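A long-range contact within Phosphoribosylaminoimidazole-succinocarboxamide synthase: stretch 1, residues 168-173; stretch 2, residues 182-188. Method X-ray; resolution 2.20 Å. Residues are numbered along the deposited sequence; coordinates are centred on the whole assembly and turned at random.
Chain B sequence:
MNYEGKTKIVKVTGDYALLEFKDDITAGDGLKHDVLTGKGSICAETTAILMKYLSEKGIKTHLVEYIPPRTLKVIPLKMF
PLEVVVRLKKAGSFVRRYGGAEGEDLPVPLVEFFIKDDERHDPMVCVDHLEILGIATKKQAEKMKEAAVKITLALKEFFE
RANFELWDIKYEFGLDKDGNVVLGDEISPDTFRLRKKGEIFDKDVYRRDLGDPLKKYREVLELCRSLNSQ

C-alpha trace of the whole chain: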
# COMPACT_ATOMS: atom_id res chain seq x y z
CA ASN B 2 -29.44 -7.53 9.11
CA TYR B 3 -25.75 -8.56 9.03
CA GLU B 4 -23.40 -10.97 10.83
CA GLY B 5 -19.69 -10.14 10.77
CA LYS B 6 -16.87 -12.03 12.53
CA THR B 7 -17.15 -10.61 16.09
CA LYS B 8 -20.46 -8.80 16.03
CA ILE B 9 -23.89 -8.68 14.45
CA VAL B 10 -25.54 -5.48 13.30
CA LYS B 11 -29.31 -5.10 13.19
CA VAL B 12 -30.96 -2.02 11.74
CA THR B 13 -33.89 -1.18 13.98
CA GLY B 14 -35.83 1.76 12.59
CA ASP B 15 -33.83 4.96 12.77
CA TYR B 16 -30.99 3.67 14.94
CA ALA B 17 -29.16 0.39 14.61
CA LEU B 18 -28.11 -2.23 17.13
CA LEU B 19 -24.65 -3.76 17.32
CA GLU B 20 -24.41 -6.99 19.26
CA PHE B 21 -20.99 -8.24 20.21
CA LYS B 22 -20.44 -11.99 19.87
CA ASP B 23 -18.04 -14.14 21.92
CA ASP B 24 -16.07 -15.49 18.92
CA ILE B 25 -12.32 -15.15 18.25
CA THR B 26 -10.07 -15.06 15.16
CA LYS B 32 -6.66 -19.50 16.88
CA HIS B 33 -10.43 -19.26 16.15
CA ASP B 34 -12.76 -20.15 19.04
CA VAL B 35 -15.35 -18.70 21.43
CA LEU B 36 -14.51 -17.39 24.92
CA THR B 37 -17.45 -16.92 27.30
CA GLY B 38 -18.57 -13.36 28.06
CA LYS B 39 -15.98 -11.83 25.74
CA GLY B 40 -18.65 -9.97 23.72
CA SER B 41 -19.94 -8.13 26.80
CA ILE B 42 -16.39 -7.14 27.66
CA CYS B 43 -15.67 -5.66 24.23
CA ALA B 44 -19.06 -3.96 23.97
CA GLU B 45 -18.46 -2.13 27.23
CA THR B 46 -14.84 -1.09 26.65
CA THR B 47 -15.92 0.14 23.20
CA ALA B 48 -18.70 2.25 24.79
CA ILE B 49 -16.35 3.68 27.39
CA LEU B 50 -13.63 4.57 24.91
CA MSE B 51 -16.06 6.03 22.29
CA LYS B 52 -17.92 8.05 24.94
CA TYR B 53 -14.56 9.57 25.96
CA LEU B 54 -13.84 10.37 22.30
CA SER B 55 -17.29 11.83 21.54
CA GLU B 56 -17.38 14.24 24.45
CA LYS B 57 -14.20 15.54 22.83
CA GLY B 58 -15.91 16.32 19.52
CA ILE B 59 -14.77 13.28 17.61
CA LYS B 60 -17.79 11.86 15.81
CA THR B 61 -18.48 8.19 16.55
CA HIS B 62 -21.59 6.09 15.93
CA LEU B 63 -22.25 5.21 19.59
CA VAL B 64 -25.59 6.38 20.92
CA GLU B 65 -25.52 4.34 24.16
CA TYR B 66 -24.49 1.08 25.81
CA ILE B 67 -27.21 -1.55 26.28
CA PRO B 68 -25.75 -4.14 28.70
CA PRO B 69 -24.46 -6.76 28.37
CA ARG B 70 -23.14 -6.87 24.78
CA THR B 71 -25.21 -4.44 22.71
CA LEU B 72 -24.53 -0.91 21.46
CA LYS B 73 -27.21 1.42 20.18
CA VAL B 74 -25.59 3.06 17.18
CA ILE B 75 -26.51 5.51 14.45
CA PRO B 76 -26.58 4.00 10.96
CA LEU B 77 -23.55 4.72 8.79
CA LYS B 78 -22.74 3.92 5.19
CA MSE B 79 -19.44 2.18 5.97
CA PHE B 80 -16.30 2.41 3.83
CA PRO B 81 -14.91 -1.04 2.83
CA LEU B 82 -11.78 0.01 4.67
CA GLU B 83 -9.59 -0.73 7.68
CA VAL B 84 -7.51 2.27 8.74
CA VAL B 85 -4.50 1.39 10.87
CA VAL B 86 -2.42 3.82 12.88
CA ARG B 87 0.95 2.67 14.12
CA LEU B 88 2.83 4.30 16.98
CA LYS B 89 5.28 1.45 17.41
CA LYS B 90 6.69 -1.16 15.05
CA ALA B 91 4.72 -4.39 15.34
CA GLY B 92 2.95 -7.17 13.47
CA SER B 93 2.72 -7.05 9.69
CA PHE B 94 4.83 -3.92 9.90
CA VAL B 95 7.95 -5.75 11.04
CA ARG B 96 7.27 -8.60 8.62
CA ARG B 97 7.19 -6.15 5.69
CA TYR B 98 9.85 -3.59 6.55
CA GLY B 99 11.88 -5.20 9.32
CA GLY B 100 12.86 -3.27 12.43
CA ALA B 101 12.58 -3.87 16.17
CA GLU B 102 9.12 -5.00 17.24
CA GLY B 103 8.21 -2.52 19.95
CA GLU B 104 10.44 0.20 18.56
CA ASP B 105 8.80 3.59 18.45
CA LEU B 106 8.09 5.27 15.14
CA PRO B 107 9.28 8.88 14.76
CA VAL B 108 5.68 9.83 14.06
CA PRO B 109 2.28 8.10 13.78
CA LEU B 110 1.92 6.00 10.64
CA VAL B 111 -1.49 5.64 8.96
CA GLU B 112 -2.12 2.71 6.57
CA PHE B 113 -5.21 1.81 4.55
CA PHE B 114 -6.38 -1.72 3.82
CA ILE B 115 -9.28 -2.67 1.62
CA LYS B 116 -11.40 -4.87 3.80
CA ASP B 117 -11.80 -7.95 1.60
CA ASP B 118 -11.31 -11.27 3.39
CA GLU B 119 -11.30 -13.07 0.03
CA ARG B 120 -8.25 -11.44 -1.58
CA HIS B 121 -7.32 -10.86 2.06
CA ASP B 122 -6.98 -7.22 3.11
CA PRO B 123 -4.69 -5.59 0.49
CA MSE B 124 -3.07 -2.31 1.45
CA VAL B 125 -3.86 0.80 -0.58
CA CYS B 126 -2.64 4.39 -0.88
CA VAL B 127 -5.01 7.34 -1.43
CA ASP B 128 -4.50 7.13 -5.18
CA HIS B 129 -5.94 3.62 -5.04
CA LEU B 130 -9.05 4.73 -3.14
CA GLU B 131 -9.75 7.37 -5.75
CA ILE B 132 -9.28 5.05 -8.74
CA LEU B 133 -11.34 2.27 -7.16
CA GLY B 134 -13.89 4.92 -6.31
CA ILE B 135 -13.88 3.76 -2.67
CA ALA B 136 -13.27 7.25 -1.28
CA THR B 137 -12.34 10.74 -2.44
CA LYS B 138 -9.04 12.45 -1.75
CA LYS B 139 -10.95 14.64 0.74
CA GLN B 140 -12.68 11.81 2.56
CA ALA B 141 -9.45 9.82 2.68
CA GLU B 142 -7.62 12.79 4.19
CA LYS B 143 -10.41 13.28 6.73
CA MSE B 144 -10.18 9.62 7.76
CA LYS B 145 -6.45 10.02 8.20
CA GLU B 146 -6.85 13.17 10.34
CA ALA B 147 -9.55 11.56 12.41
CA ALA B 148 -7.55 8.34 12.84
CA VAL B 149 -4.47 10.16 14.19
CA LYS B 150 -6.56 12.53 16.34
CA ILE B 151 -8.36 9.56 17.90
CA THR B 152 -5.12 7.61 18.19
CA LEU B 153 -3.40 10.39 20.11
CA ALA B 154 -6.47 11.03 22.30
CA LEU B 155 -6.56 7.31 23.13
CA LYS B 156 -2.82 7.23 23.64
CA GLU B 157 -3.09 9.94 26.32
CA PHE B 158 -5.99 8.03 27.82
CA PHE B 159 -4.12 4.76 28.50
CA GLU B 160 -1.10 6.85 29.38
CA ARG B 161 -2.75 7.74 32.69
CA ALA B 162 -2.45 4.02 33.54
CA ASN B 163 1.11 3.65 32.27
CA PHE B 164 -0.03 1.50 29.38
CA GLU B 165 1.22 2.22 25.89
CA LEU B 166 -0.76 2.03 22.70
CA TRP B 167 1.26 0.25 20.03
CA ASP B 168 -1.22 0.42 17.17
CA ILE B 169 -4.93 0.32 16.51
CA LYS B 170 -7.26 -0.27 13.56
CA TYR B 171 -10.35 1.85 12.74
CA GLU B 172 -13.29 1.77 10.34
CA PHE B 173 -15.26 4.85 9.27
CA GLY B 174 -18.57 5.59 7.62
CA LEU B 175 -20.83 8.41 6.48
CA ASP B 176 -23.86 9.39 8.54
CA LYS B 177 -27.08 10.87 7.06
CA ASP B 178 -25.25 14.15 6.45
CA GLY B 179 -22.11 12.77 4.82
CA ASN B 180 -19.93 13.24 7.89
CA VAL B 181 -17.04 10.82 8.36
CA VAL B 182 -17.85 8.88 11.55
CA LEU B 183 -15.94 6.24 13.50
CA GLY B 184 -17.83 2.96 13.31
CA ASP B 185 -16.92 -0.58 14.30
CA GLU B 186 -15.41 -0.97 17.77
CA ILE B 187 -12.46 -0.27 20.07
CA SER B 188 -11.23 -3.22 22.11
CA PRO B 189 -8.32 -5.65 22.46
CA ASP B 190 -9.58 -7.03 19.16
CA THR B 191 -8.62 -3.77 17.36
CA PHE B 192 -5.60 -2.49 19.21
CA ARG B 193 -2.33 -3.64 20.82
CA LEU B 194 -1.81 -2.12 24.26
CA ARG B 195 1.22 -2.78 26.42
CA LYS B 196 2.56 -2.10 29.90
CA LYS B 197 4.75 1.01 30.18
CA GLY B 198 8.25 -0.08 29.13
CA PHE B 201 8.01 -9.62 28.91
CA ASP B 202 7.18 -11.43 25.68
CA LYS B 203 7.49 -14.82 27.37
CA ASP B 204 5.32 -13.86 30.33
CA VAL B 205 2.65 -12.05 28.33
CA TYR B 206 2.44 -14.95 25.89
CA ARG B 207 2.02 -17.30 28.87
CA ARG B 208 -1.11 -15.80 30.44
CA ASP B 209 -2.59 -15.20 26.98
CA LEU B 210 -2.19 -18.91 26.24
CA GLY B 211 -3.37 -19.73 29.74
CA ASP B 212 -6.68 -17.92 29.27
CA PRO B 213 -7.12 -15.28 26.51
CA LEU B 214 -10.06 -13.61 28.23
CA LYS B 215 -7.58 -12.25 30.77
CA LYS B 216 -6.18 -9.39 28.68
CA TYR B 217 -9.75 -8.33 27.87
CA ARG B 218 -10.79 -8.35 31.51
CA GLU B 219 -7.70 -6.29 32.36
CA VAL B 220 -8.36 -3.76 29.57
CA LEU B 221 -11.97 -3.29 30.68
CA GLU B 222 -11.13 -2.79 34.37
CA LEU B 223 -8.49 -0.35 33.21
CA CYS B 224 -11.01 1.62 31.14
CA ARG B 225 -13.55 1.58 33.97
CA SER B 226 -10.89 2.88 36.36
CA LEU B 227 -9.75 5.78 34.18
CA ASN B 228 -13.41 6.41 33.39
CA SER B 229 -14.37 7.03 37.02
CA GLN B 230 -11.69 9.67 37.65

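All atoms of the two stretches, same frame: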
# COMPACT_ATOMS: atom_id res chain seq x y z
N ASP B 168 -0.51 0.15 18.41
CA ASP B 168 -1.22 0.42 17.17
C ASP B 168 -2.68 0.08 17.35
O ASP B 168 -3.07 -0.59 18.31
CB ASP B 168 -0.63 -0.36 16.00
CG ASP B 168 -0.58 -1.83 16.26
OD1 ASP B 168 -1.52 -2.35 16.90
OD2 ASP B 168 0.38 -2.49 15.79
N ILE B 169 -3.51 0.52 16.41
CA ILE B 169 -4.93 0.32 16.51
C ILE B 169 -5.52 0.42 15.12
O ILE B 169 -4.99 1.13 14.28
CB ILE B 169 -5.52 1.41 17.46
CG1 ILE B 169 -7.04 1.29 17.56
CG2 ILE B 169 -5.14 2.80 16.96
CD1 ILE B 169 -7.60 2.08 18.69
N LYS B 170 -6.60 -0.30 14.87
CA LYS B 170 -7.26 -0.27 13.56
C LYS B 170 -8.66 0.35 13.70
O LYS B 170 -9.38 0.05 14.66
CB LYS B 170 -7.41 -1.69 13.01
CG LYS B 170 -8.17 -1.73 11.69
CD LYS B 170 -9.05 -2.97 11.58
CE LYS B 170 -10.06 -3.05 12.73
NZ LYS B 170 -11.27 -3.86 12.36
N TYR B 171 -9.03 1.21 12.75
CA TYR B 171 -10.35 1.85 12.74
C TYR B 171 -11.11 1.53 11.46
O TYR B 171 -10.57 0.96 10.51
CB TYR B 171 -10.21 3.38 12.81
CG TYR B 171 -9.42 3.89 14.01
CD1 TYR B 171 -9.94 3.83 15.30
CD2 TYR B 171 -8.15 4.43 13.83
CE1 TYR B 171 -9.21 4.30 16.39
CE2 TYR B 171 -7.41 4.91 14.91
CZ TYR B 171 -7.95 4.84 16.18
OH TYR B 171 -7.24 5.34 17.24
N GLU B 172 -12.39 1.91 11.47
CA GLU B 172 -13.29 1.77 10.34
C GLU B 172 -14.25 2.96 10.44
O GLU B 172 -14.79 3.24 11.50
CB GLU B 172 -14.04 0.44 10.38
CG GLU B 172 -13.20 -0.74 9.85
CD GLU B 172 -13.94 -2.08 9.88
OE1 GLU B 172 -15.18 -2.10 9.71
OE2 GLU B 172 -13.26 -3.12 10.06
N PHE B 173 -14.41 3.67 9.33
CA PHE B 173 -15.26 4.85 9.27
C PHE B 173 -16.42 4.70 8.31
O PHE B 173 -16.43 3.81 7.44
CB PHE B 173 -14.45 6.08 8.85
CG PHE B 173 -13.37 6.47 9.82
CD1 PHE B 173 -12.13 5.81 9.81
CD2 PHE B 173 -13.55 7.53 10.70
CE1 PHE B 173 -11.10 6.20 10.65
CE2 PHE B 173 -12.54 7.94 11.54
CZ PHE B 173 -11.29 7.26 11.51
N VAL B 182 -17.60 9.30 10.17
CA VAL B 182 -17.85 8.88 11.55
C VAL B 182 -17.15 7.56 11.85
O VAL B 182 -17.12 6.66 11.01
CB VAL B 182 -19.36 8.70 11.79
CG1 VAL B 182 -19.62 8.35 13.24
CG2 VAL B 182 -20.10 9.97 11.39
N LEU B 183 -16.61 7.45 13.06
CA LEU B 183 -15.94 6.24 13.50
C LEU B 183 -17.00 5.17 13.77
O LEU B 183 -17.92 5.38 14.56
CB LEU B 183 -15.14 6.50 14.79
CG LEU B 183 -14.39 5.26 15.31
CD1 LEU B 183 -13.12 5.06 14.50
CD2 LEU B 183 -14.05 5.43 16.79
N GLY B 184 -16.88 4.04 13.09
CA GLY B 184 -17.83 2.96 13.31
C GLY B 184 -17.11 1.85 14.04
O GLY B 184 -16.22 2.09 14.86
N ASP B 185 -17.49 0.62 13.72
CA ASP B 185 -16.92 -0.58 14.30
C ASP B 185 -16.78 -0.56 15.81
O ASP B 185 -17.74 -0.24 16.51
CB ASP B 185 -15.57 -0.88 13.65
CG ASP B 185 -15.23 -2.36 13.68
OD1 ASP B 185 -16.07 -3.16 13.21
OD2 ASP B 185 -14.15 -2.74 14.17
N GLU B 186 -15.61 -0.91 16.32
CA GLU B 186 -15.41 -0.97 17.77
C GLU B 186 -14.02 -0.48 18.21
O GLU B 186 -13.24 0.04 17.41
CB GLU B 186 -15.62 -2.41 18.25
CG GLU B 186 -14.52 -3.40 17.81
CD GLU B 186 -14.77 -4.84 18.30
OE1 GLU B 186 -15.55 -5.59 17.66
OE2 GLU B 186 -14.19 -5.22 19.34
N ILE B 187 -13.74 -0.65 19.50
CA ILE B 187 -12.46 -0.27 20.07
C ILE B 187 -12.20 -1.17 21.27
O ILE B 187 -12.60 -0.87 22.39
CB ILE B 187 -12.44 1.19 20.56
CG1 ILE B 187 -12.79 2.15 19.43
CG2 ILE B 187 -11.05 1.54 21.02
CD1 ILE B 187 -12.73 3.62 19.85
N SER B 188 -11.51 -2.28 21.03
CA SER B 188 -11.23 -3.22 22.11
C SER B 188 -9.95 -3.95 21.80
O SER B 188 -9.31 -3.69 20.79
CB SER B 188 -12.37 -4.22 22.23
OG SER B 188 -12.43 -5.03 21.05
O HOH W 1 -10.43 0.50 17.26
O HOH W 2 -12.06 -1.14 13.97
O HOH W 3 -13.51 1.38 14.71

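The two stretches run roughly antiparallel, their end-to-end directions 150° apart, and they lie closest at Phe 173 and Leu 183, whose CA atoms are 4.5 Å apart. These two residues form an antiparallel, non-hydrogen-bonded beta pair, so their own backbone N and O atoms do not bond to each other and their side chains project from the same face of the sheet. The direct backbone hydrogen bond lies beside this pair: Gly 184 N donates to Glu 172 O at 2.7 Å, with an N-H...O angle of 162°, short and nearly straight. On the other side of the register, Phe 173 CA approaches Val 182 O at 3.1 Å in a CA-H...O contact whose angle of 128° at the hydrogen is well short of linear.

Beyond Leu 183 the second stretch leaves the strand. Asp 185 has a positive phi of 47°, and the space that opens between the backbones is bridged by water. Water 1 donates to Lys 170 O at 2.8 Å and to Glu 186 O at 2.9 Å, linking carbonyls that do not meet directly. Water 3 lies 2.8 Å from Gly 184 O and 3.0 Å from Glu 186 O, and accepts a weak hydrogen bond from Glu 172 N at 3.5 Å. The pairing thus passes from direct contact near Phe 173 to solvent-mediated contact toward Lys 170.

Among the side chains, Leu 183 is the apolar centre. Leu 183 CD1 lies over one face of the Phe 173 ring, 4.1 Å from Phe 173 CZ, and also packs 3.5 Å from Tyr 171 CD1, approaching that ring obliquely. One methyl group therefore touches two aromatic side chains of the first stretch. The Tyr 171 hydroxyl is hydrogen-bonded elsewhere in the structure. Farther along, Ile 169 points toward the second stretch and Ile 169 CD1 meets Ile 187 CG2 at 4.2 Å, an apolar contact looser than that of Tyr 171 with Leu 183.

The charged groups form a separate cluster. The CB of Lys 170 points sideways, but the end of the chain comes nearer the second stretch, bringing Lys 170 NZ to 3.6 Å from Asp 185 OD2 in a salt bridge. Lys 170 NZ also donates to Glu 172 OE2 at 3.1 Å, a shorter salt bridge within the first stretch. Glu 172 and Asp 185 both point toward the opposing stretch, and Glu 172 OE1 comes within 3.8 Å of Asp 185 OD1; the shared lysine ammonium offsets this proximity of like charges. Water 2 ties the cluster to the backbone, lying 2.6 Å from Asp 185 OD2 and 3.0 Å from Lys 170 O.

Val 182 and Glu 186 turn their CB atoms away, so the carbonyl oxygens Val 182 O and Glu 186 O, rather than the side chains, serve the contact. Within the second stretch, Ser 188 OG donates a very short 2.5 Å hydrogen bond to Glu 186 OE2. Altogether the two stretches bury 424 Å², both sides summed.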